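PDB 4EM8: ribose 5-phosphate isomerase B from Anaplasma phagocytophilum, which probably interconverts ribose 5-phosphate and ribulose 5-phosphate, an aldose-ketose isomerisation. Local coordinates for residues L12-H16 with A17-L21; V54-V57 with V58-V61; A80-H84 with K85-A89; L97-L100 with S101-N105. All blocks are in the same frame, centred on the assembly; numbering follows the deposited sequence.

Interaction 1 (L12-H16 with A17-L21); sequences LSSDH and AGVEL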
loop_
_atom_site.group_PDB
_atom_site.type_symbol
_atom_site.label_atom_id
_atom_site.label_comp_id
_atom_site.label_asym_id
_atom_site.label_seq_id
_atom_site.Cartn_x
_atom_site.Cartn_y
_atom_site.Cartn_z
ATOM N N LEU A 12 4.696 -9.893 -14.321
ATOM C CA LEU A 12 5.596 -8.925 -13.702
ATOM C C LEU A 12 5.743 -7.689 -14.551
ATOM O O LEU A 12 5.837 -7.787 -15.776
ATOM C CB LEU A 12 6.968 -9.542 -13.507
ATOM C CG LEU A 12 7.065 -10.765 -12.571
ATOM C CD1 LEU A 12 7.143 -12.073 -13.375
ATOM C CD2 LEU A 12 8.277 -10.651 -11.642
ATOM N N SER A 13 5.774 -6.527 -13.909
ATOM C CA SER A 13 6.116 -5.311 -14.613
ATOM C C SER A 13 6.854 -4.318 -13.749
ATOM O O SER A 13 6.819 -4.381 -12.517
ATOM C CB SER A 13 4.878 -4.648 -15.256
ATOM O OG SER A 13 4.160 -3.891 -14.327
ATOM N N SER A 14 7.517 -3.389 -14.434
ATOM C CA SER A 14 8.185 -2.299 -13.797
ATOM C C SER A 14 8.295 -1.055 -14.662
ATOM O O SER A 14 8.007 -1.043 -15.888
ATOM C CB SER A 14 9.611 -2.731 -13.390
ATOM O OG SER A 14 10.461 -2.748 -14.531
ATOM N N ASP A 15 8.699 0.013 -13.983
ATOM C CA ASP A 15 9.196 1.189 -14.654
ATOM C C ASP A 15 10.709 1.018 -14.796
ATOM O O ASP A 15 11.266 -0.068 -14.546
ATOM C CB ASP A 15 8.750 2.498 -13.951
ATOM C CG ASP A 15 9.439 2.752 -12.642
ATOM O OD1 ASP A 15 10.279 1.947 -12.217
ATOM O OD2 ASP A 15 9.119 3.789 -12.010
ATOM N N HIS A 16 11.373 2.066 -15.242
ATOM C CA HIS A 16 12.794 1.966 -15.545
ATOM C C HIS A 16 13.598 1.622 -14.321
ATOM O O HIS A 16 14.595 0.929 -14.432
ATOM C CB HIS A 16 13.290 3.291 -16.111
ATOM C CG HIS A 16 12.887 4.460 -15.284
ATOM N ND1 HIS A 16 11.628 4.936 -15.270
ATOM C CD2 HIS A 16 13.614 5.240 -14.393
ATOM C CE1 HIS A 16 11.556 5.989 -14.434
ATOM N NE2 HIS A 16 12.765 6.167 -13.890
ATOM N N ALA A 17 13.170 2.102 -13.148
ATOM C CA ALA A 17 13.919 1.874 -11.895
ATOM C C ALA A 17 13.930 0.393 -11.526
ATOM O O ALA A 17 14.896 -0.121 -10.955
ATOM C CB ALA A 17 13.304 2.690 -10.744
ATOM N N GLY A 18 12.851 -0.292 -11.886
ATOM C CA GLY A 18 12.621 -1.676 -11.490
ATOM C C GLY A 18 13.078 -2.764 -12.436
ATOM O O GLY A 18 12.899 -3.937 -12.125
ATOM N N VAL A 19 13.665 -2.402 -13.577
ATOM C CA VAL A 19 13.991 -3.389 -14.643
ATOM C C VAL A 19 14.925 -4.491 -14.155
ATOM O O VAL A 19 14.626 -5.685 -14.310
ATOM C CB VAL A 19 14.572 -2.702 -15.900
ATOM C CG1 VAL A 19 15.132 -3.731 -16.873
ATOM C CG2 VAL A 19 13.518 -1.799 -16.571
ATOM N N GLU A 20 16.040 -4.111 -13.540
ATOM C CA GLU A 20 17.023 -5.084 -13.069
ATOM C C GLU A 20 16.408 -6.067 -12.047
ATOM O O GLU A 20 16.563 -7.270 -12.181
ATOM C CB GLU A 20 18.249 -4.354 -12.494
ATOM C CG GLU A 20 19.277 -5.238 -11.807
ATOM C CD GLU A 20 20.592 -4.513 -11.497
ATOM O OE1 GLU A 20 20.744 -3.324 -11.882
ATOM O OE2 GLU A 20 21.484 -5.153 -10.872
ATOM N N LEU A 21 15.673 -5.563 -11.059
ATOM C CA LEU A 21 15.050 -6.449 -10.101
ATOM C C LEU A 21 13.985 -7.331 -10.770
ATOM O O LEU A 21 13.850 -8.518 -10.447
ATOM C CB LEU A 21 14.424 -5.641 -8.970
ATOM C CG LEU A 21 13.800 -6.428 -7.821
ATOM C CD1 LEU A 21 14.835 -7.365 -7.169
ATOM C CD2 LEU A 21 13.157 -5.470 -6.818
#
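Ser14 lies over the backbone of Gly18, its CB 3.7 Å from Gly18 CA and its OG 3.4 Å from Gly18 C. Glycine suits this place, where strand 9-14 gives way to helix 19-31, because Ser14 CB leaves no room for a side chain. The Ser14 hydroxyl lies between its own N and carbonyl carbon (chi1 77°) and donates forward to Asp15 O, OG to O 2.8 Å; Arg22 of helix 19-31 bonds to the same OG.

Asp15 O also receives Gly18 N at 3.1 Å, from well above the carbonyl plane, so two donors grip one carbonyl. The Asp15 carboxylate curls forward along the chain, and its OD1 takes a weak bond from Ala17 N at 3.0 Å, in the manner of an Asx turn, and a second weak one from Gly18 N. Val19 rests CG2 on Asp15 O at 3.5 Å.

Asp15 and His16 are predicted to bind D-ribulose 5-phosphate, and Asp15 touches Cys71, the predicted proton acceptor, while His16 packs on Arg142 of the second subunit. The two bonds to its carbonyl hold the Asp15 main chain, whereas the weak ones to OD1 probably only bias the carboxylate beside the predicted site.

Interaction 2 (V54-V57 with V58-V61); sequences VHDV and VREV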
loop_
_atom_site.group_PDB
_atom_site.type_symbol
_atom_site.label_atom_id
_atom_site.label_comp_id
_atom_site.label_asym_id
_atom_site.label_seq_id
_atom_site.Cartn_x
_atom_site.Cartn_y
_atom_site.Cartn_z
ATOM N N VAL A 54 0.899 -0.915 -15.135
ATOM C CA VAL A 54 0.047 -1.668 -14.206
ATOM C C VAL A 54 -1.068 -2.464 -14.918
ATOM O O VAL A 54 -1.375 -3.612 -14.573
ATOM C CB VAL A 54 -0.539 -0.678 -13.166
ATOM C CG1 VAL A 54 -1.609 -1.328 -12.307
ATOM C CG2 VAL A 54 0.601 -0.104 -12.301
ATOM N N HIS A 55 -1.662 -1.857 -15.922
ATOM C CA HIS A 55 -2.851 -2.423 -16.559
ATOM C C HIS A 55 -2.677 -3.825 -17.073
ATOM O O HIS A 55 -3.514 -4.690 -16.840
ATOM C CB HIS A 55 -3.322 -1.497 -17.677
ATOM C CG HIS A 55 -3.642 -0.109 -17.196
ATOM N ND1 HIS A 55 -2.745 0.896 -17.238
ATOM C CD2 HIS A 55 -4.799 0.415 -16.613
ATOM C CE1 HIS A 55 -3.306 2.012 -16.727
ATOM N NE2 HIS A 55 -4.561 1.715 -16.347
ATOM N N ASP A 56 -1.585 -4.077 -17.768
ATOM C CA ASP A 56 -1.356 -5.390 -18.338
ATOM C C ASP A 56 -1.187 -6.498 -17.311
ATOM O O ASP A 56 -1.467 -7.662 -17.611
ATOM C CB ASP A 56 -0.120 -5.359 -19.221
ATOM C CG ASP A 56 -0.395 -4.802 -20.588
ATOM O OD1 ASP A 56 -1.569 -4.528 -20.939
ATOM O OD2 ASP A 56 0.591 -4.645 -21.324
ATOM N N VAL A 57 -0.710 -6.143 -16.121
ATOM C CA VAL A 57 -0.552 -7.099 -15.045
ATOM C C VAL A 57 -1.899 -7.345 -14.371
ATOM O O VAL A 57 -2.371 -8.489 -14.292
ATOM C CB VAL A 57 0.527 -6.590 -14.061
ATOM C CG1 VAL A 57 0.611 -7.418 -12.781
ATOM C CG2 VAL A 57 1.886 -6.607 -14.749
ATOM N N VAL A 58 -2.544 -6.277 -13.909
ATOM C CA VAL A 58 -3.786 -6.434 -13.148
ATOM C C VAL A 58 -4.922 -7.071 -13.979
ATOM O O VAL A 58 -5.763 -7.785 -13.427
ATOM C CB VAL A 58 -4.276 -5.106 -12.541
ATOM C CG1 VAL A 58 -3.167 -4.523 -11.674
ATOM C CG2 VAL A 58 -4.776 -4.124 -13.603
ATOM N N ARG A 59 -4.907 -6.847 -15.288
ATOM C CA ARG A 59 -5.866 -7.513 -16.214
ATOM C C ARG A 59 -5.754 -9.026 -16.102
ATOM O O ARG A 59 -6.731 -9.712 -16.297
ATOM C CB ARG A 59 -5.601 -7.140 -17.683
ATOM C CG ARG A 59 -6.725 -6.347 -18.357
ATOM C CD ARG A 59 -6.559 -6.196 -19.871
ATOM N NE ARG A 59 -5.425 -5.344 -20.273
ATOM C CZ ARG A 59 -5.370 -4.006 -20.164
ATOM N NH1 ARG A 59 -4.287 -3.364 -20.581
ATOM N NH2 ARG A 59 -6.369 -3.295 -19.635
ATOM N N GLU A 60 -4.555 -9.542 -15.804
ATOM C CA GLU A 60 -4.334 -10.988 -15.820
ATOM C C GLU A 60 -4.390 -11.660 -14.447
ATOM O O GLU A 60 -4.395 -12.881 -14.359
ATOM C CB GLU A 60 -2.996 -11.328 -16.493
ATOM C CG GLU A 60 -2.833 -10.772 -17.905
ATOM C CD GLU A 60 -3.789 -11.375 -18.907
ATOM O OE1 GLU A 60 -3.966 -10.755 -19.970
ATOM O OE2 GLU A 60 -4.376 -12.452 -18.646
ATOM N N VAL A 61 -4.426 -10.867 -13.384
ATOM C CA VAL A 61 -4.426 -11.401 -12.015
ATOM C C VAL A 61 -5.737 -12.126 -11.678
ATOM O O VAL A 61 -6.812 -11.676 -12.061
ATOM C CB VAL A 61 -4.125 -10.280 -10.992
ATOM C CG1 VAL A 61 -4.291 -10.776 -9.555
ATOM C CG2 VAL A 61 -2.720 -9.759 -11.224
HETATM O O HOH W 1 -1.113 -9.312 -20.184
#
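Main-chain hydrogen bonds between Val54-Val57 and Val58-Val61 build helix 55-58 and the turn that follows it. Val58 N meets Val54 O at 3.0 Å and 175°, and Arg59 N reaches His55 O at 3.0 Å. Past these two alpha-helical bonds the spacing tightens: Glu60 N binds Val57 O at 2.9 Å, three residues back, and Val61 N adds only a weak bond to the same oxygen as the chain turns extended.

The charged groups gather along one side. Arg59 and Asp56 run alongside each other, pointing the same way, and Arg59 NH1 forms a salt bridge to Asp56 OD1 at 3.0 Å. The oxygen is met nearly end-on, while the carboxylate and guanidinium planes are turned 74° apart, so one nitrogen serves one oxygen. A bend at chi3 (-68°) folds the arginine back until His55 O sits over a guanidinium face and His55 CB lies 3.6 Å from NH1. A water bridges one turn of the chain, donating to Asp56 O and Glu60 OE1 and linking the glutamate carboxylate to the main chain.

The apolar contacts belong to the valines. Val54 CG1 touches Val58 CG1 at 3.6 Å, and Val57 CG1 faces Val61 CG2 more loosely. Their compact branched side chains fit close to neighbouring elements: Val54 meets Met77 and Ala80 of helix 75-81, Val58 meets His84 and Ile87 in the loop after it, and Val57 meets Ser13 of strand 9-14. Buried valines and exposed charges make this an amphipathic turn of helix, joined to a strand and to a neighbouring helix as in alpha/beta folds.

Interaction 3 (A80-H84 with K85-A89); sequences AANRH and KNIRA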
loop_
_atom_site.group_PDB
_atom_site.type_symbol
_atom_site.label_atom_id
_atom_site.label_comp_id
_atom_site.label_asym_id
_atom_site.label_seq_id
_atom_site.Cartn_x
_atom_site.Cartn_y
_atom_site.Cartn_z
ATOM N N ALA A 80 -1.525 2.448 -7.611
ATOM C CA ALA A 80 -2.081 2.229 -8.924
ATOM C C ALA A 80 -2.761 0.862 -9.051
ATOM O O ALA A 80 -3.808 0.755 -9.681
ATOM C CB ALA A 80 -0.985 2.394 -9.983
ATOM N N ALA A 81 -2.142 -0.172 -8.473
ATOM C CA ALA A 81 -2.683 -1.566 -8.442
ATOM C C ALA A 81 -4.026 -1.654 -7.772
ATOM O O ALA A 81 -4.951 -2.330 -8.295
ATOM C CB ALA A 81 -1.708 -2.512 -7.681
ATOM N N ASN A 82 -4.153 -0.953 -6.631
ATOM C CA ASN A 82 -5.346 -1.064 -5.791
ATOM C C ASN A 82 -6.526 -0.222 -6.241
ATOM O O ASN A 82 -7.578 -0.222 -5.602
ATOM C CB ASN A 82 -4.993 -0.826 -4.333
ATOM C CG ASN A 82 -4.309 -2.020 -3.749
ATOM O OD1 ASN A 82 -4.720 -3.144 -4.050
ATOM N ND2 ASN A 82 -3.248 -1.814 -2.947
ATOM N N ARG A 83 -6.336 0.474 -7.346
ATOM C CA ARG A 83 -7.438 1.103 -8.100
ATOM C C ARG A 83 -8.462 0.092 -8.615
ATOM O O ARG A 83 -9.605 0.467 -8.845
ATOM C CB ARG A 83 -6.891 1.942 -9.283
ATOM C CG ARG A 83 -6.054 3.145 -8.880
ATOM C CD ARG A 83 -6.910 4.339 -8.563
ATOM N NE ARG A 83 -6.130 5.560 -8.316
ATOM C CZ ARG A 83 -5.668 5.971 -7.121
ATOM N NH1 ARG A 83 -5.869 5.259 -6.016
ATOM N NH2 ARG A 83 -5.025 7.143 -7.022
ATOM N N HIS A 84 -8.064 -1.176 -8.772
ATOM C CA HIS A 84 -8.922 -2.218 -9.338
ATOM C C HIS A 84 -9.470 -3.150 -8.273
ATOM O O HIS A 84 -8.736 -3.658 -7.396
ATOM C CB HIS A 84 -8.127 -2.991 -10.395
ATOM C CG HIS A 84 -7.411 -2.094 -11.366
ATOM N ND1 HIS A 84 -7.915 -1.802 -12.579
ATOM C CD2 HIS A 84 -6.226 -1.358 -11.239
ATOM C CE1 HIS A 84 -7.089 -0.936 -13.210
ATOM N NE2 HIS A 84 -6.042 -0.681 -12.389
ATOM N N LYS A 85 -10.777 -3.381 -8.343
ATOM C CA LYS A 85 -11.493 -4.174 -7.324
ATOM C C LYS A 85 -11.104 -5.659 -7.216
ATOM O O LYS A 85 -11.387 -6.294 -6.197
ATOM C CB LYS A 85 -13.017 -4.040 -7.513
ATOM C CG LYS A 85 -13.508 -2.595 -7.408
ATOM C CD LYS A 85 -15.025 -2.438 -7.382
ATOM C CE LYS A 85 -15.399 -0.998 -6.995
ATOM N NZ LYS A 85 -16.808 -0.814 -6.572
ATOM N N ASN A 86 -10.467 -6.218 -8.235
ATOM C CA ASN A 86 -10.054 -7.630 -8.195
ATOM C C ASN A 86 -8.647 -7.752 -7.587
ATOM O O ASN A 86 -8.188 -8.846 -7.389
ATOM C CB ASN A 86 -10.040 -8.275 -9.591
ATOM C CG ASN A 86 -9.137 -7.543 -10.580
ATOM O OD1 ASN A 86 -9.083 -6.321 -10.586
ATOM N ND2 ASN A 86 -8.431 -8.295 -11.434
ATOM N N ILE A 87 -7.988 -6.616 -7.344
ATOM C CA ILE A 87 -6.603 -6.565 -6.947
ATOM C C ILE A 87 -6.464 -6.207 -5.489
ATOM O O ILE A 87 -7.112 -5.257 -4.967
ATOM C CB ILE A 87 -5.816 -5.519 -7.759
ATOM C CG1 ILE A 87 -5.848 -5.814 -9.273
ATOM C CG2 ILE A 87 -4.376 -5.447 -7.267
ATOM C CD1 ILE A 87 -5.308 -7.172 -9.724
ATOM N N ARG A 88 -5.566 -6.944 -4.831
ATOM C CA ARG A 88 -5.225 -6.689 -3.442
ATOM C C ARG A 88 -3.717 -6.666 -3.366
ATOM O O ARG A 88 -3.075 -7.729 -3.224
ATOM C CB ARG A 88 -5.840 -7.759 -2.523
ATOM C CG ARG A 88 -7.366 -7.747 -2.580
ATOM C CD ARG A 88 -8.015 -8.836 -1.740
ATOM N NE ARG A 88 -7.629 -10.152 -2.217
ATOM C CZ ARG A 88 -8.165 -10.747 -3.282
ATOM N NH1 ARG A 88 -9.136 -10.157 -3.953
ATOM N NH2 ARG A 88 -7.736 -11.936 -3.667
ATOM N N ALA A 89 -3.167 -5.450 -3.537
ATOM C CA ALA A 89 -1.726 -5.231 -3.616
ATOM C C ALA A 89 -1.102 -4.836 -2.297
ATOM O O ALA A 89 -1.645 -4.032 -1.569
ATOM C CB ALA A 89 -1.388 -4.166 -4.663
#
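His84 O accepts Ile87 N at 3.1 Å, closing the second of two successive type I turns; the first runs from Ala81 to His84, and the two share His84. Together they reverse the chain after helix 75-81 and bring Ala89 back alongside the helix end.

Asn82 fastens this return with both ends of its amide. Its OD1 receives Ala89 N at 2.8 Å, in the carbonyl plane and on a lone pair, while its ND2 donates to Ala89 O at 3.1 Å and 172°, with that oxygen in the plane of the amide. Two nearly straight bonds to one residue fix the rotation of the amide; asparagine suits the place because it offers donor and acceptor side by side, matching the N-H and C=O of a strand residue. Two small residues meet beside it: Ala81 CB presses on Ala89 CB at 3.5 Å, tighter than usual. Ile87, with CG2 anti to the backbone N, lays that methyl on Ala81 O at 3.3 Å, and the His84 ring meets the same oxygen with its edge.

From within the first turn, Arg83 reaches Asn82 O and Ile87 O of the second subunit. Ile87 packs on Val58 of helix 55-58 and on Val109 of strand 109-113, while Ala89 lies on Val109 and Cys111 as strand 89-91 begins at the sheet edge.

Interaction 4 (L97-L100 with S101-N105); sequences LAKL and SREHN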
loop_
_atom_site.group_PDB
_atom_site.type_symbol
_atom_site.label_atom_id
_atom_site.label_comp_id
_atom_site.label_asym_id
_atom_site.label_seq_id
_atom_site.Cartn_x
_atom_site.Cartn_y
_atom_site.Cartn_z
ATOM N N LEU A 97 5.681 -8.999 6.401
ATOM C CA LEU A 97 4.591 -8.299 5.699
ATOM C C LEU A 97 4.013 -9.096 4.515
ATOM O O LEU A 97 2.777 -9.052 4.299
ATOM C CB LEU A 97 4.980 -6.870 5.249
ATOM C CG LEU A 97 3.824 -5.823 5.230
ATOM C CD1 LEU A 97 3.302 -5.562 6.627
ATOM C CD2 LEU A 97 4.235 -4.482 4.638
ATOM N N ALA A 98 4.880 -9.787 3.750
ATOM C CA ALA A 98 4.435 -10.706 2.700
ATOM C C ALA A 98 3.486 -11.735 3.300
ATOM O O ALA A 98 2.368 -11.937 2.809
ATOM C CB ALA A 98 5.621 -11.415 2.021
ATOM N N LYS A 99 3.915 -12.328 4.408
ATOM C CA LYS A 99 3.121 -13.355 5.106
ATOM C C LYS A 99 1.746 -12.823 5.548
ATOM O O LYS A 99 0.706 -13.435 5.252
ATOM C CB LYS A 99 3.933 -13.942 6.287
ATOM C CG LYS A 99 3.264 -15.062 7.071
ATOM C CD LYS A 99 3.800 -15.143 8.505
ATOM C CE LYS A 99 3.179 -14.055 9.419
ATOM N NZ LYS A 99 2.028 -14.486 10.289
ATOM N N LEU A 100 1.738 -11.660 6.197
ATOM C CA LEU A 100 0.517 -11.099 6.735
ATOM C C LEU A 100 -0.433 -10.719 5.584
ATOM O O LEU A 100 -1.641 -10.961 5.651
ATOM C CB LEU A 100 0.848 -9.910 7.669
ATOM C CG LEU A 100 1.547 -10.197 9.019
ATOM C CD1 LEU A 100 1.965 -8.911 9.742
ATOM C CD2 LEU A 100 0.715 -11.070 9.960
ATOM N N SER A 101 0.113 -10.179 4.490
ATOM C CA SER A 101 -0.741 -9.740 3.375
ATOM C C SER A 101 -1.500 -10.914 2.724
ATOM O O SER A 101 -2.670 -10.772 2.285
ATOM C CB SER A 101 0.089 -8.953 2.328
ATOM O OG SER A 101 0.847 -9.805 1.455
ATOM N N ARG A 102 -0.806 -12.042 2.608
ATOM C CA ARG A 102 -1.389 -13.285 2.137
ATOM C C ARG A 102 -2.399 -13.849 3.157
ATOM O O ARG A 102 -3.561 -14.158 2.828
ATOM C CB ARG A 102 -0.271 -14.317 1.856
ATOM C CG ARG A 102 0.599 -13.950 0.638
ATOM C CD ARG A 102 -0.152 -14.022 -0.694
ATOM N NE ARG A 102 -0.758 -15.350 -0.804
ATOM C CZ ARG A 102 -2.035 -15.611 -1.052
ATOM N NH1 ARG A 102 -2.911 -14.649 -1.330
ATOM N NH2 ARG A 102 -2.441 -16.890 -1.007
ATOM N N GLU A 103 -1.960 -13.968 4.400
ATOM C CA GLU A 103 -2.819 -14.584 5.436
ATOM C C GLU A 103 -4.113 -13.824 5.680
ATOM O O GLU A 103 -5.166 -14.434 5.763
ATOM C CB GLU A 103 -2.054 -14.735 6.745
ATOM C CG GLU A 103 -1.026 -15.846 6.679
ATOM C CD GLU A 103 -0.362 -16.094 8.015
ATOM O OE1 GLU A 103 -0.224 -15.143 8.807
ATOM O OE2 GLU A 103 0.061 -17.237 8.245
ATOM N N HIS A 104 -4.029 -12.500 5.786
ATOM C CA HIS A 104 -5.197 -11.686 6.130
ATOM C C HIS A 104 -5.915 -11.103 4.978
ATOM O O HIS A 104 -7.129 -10.943 5.041
ATOM C CB HIS A 104 -4.821 -10.505 7.017
ATOM C CG HIS A 104 -4.108 -10.886 8.284
ATOM N ND1 HIS A 104 -3.643 -9.975 9.127
ATOM C CD2 HIS A 104 -3.791 -12.140 8.838
ATOM C CE1 HIS A 104 -3.043 -10.578 10.177
ATOM N NE2 HIS A 104 -3.125 -11.906 10.000
ATOM N N ASN A 105 -5.191 -10.677 3.943
ATOM C CA ASN A 105 -5.839 -9.965 2.841
ATOM C C ASN A 105 -5.929 -10.733 1.518
ATOM O O ASN A 105 -6.439 -10.179 0.517
ATOM C CB ASN A 105 -5.162 -8.609 2.651
ATOM C CG ASN A 105 -4.926 -7.913 3.965
ATOM O OD1 ASN A 105 -3.847 -8.038 4.542
ATOM N ND2 ASN A 105 -5.937 -7.195 4.467
#
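Leu97 O takes Ser101 N at 2.9 Å, one regular turn of helix 95-105, while the Leu97 side chain packs on Ile75 of the second subunit. Next comes Ala98, whose carbonyl serves two donors from the same face of its plane: Arg102 N at 3.2 Å and the hydroxyl Ser101 OG at 2.9 Å. Chi1 of Ser101 (79°) turns OG back toward the preceding turn, where it donates to this carbonyl three residues back, which lets a polar group sit buried against Phe129 and Ala107. The methyl of Ala98 is small enough to let helix 119-131 come close at Val125.

This helix is the connection of a beta-alpha-beta unit, leading from edge strand 89-91 to its parallel neighbour 109-113.

Lys99, which touches Thr128 of helix 119-131, sends its CG anti to the backbone N (chi1 -178°), and bends at chi3 and chi4 bring NZ round to Glu103 OE1 at 2.8 Å, a salt bridge four residues along. The ammonium comes to the syn side of the oxygen, 32° out of the carboxylate plane, and the lysine CG lies against the carboxylate at 3.9 Å from Glu103 CD. Glu103 N in turn binds Lys99 O at 2.8 Å.

Leu100 O receives His104 N, also at 2.8 Å, and the two side chains run alongside each other, Leu100 CD2 lying 3.8 Å from His104 CE1. His104, the predicted proton donor, has its ring stacked on His139 and packs on Thr73 of the second subunit.

All four contacts are local and follow one another along the chain; none nests in or crosses another. Interaction 1 closes the turn from strand 9-14 into helix 19-31. Interaction 2 forms the short helix before strand 66-71 and touches interaction 1 where Val57 CG2 packs on Ser13 OG. Interaction 3 closes the loop from helix 75-81 into strand 89-91; Ile87 CD1 lies on Val58 and Val61 of interaction 2, their centres about 9 Å apart. Interaction 4 lies in helix 95-105, which interaction 3 touches through a weak hydrogen bond from Arg88 NE to Asn105 O. Interactions 1 and 4, centres about 23 Å apart, hold predicted substrate-site residues on opposite sides of the chain's centre.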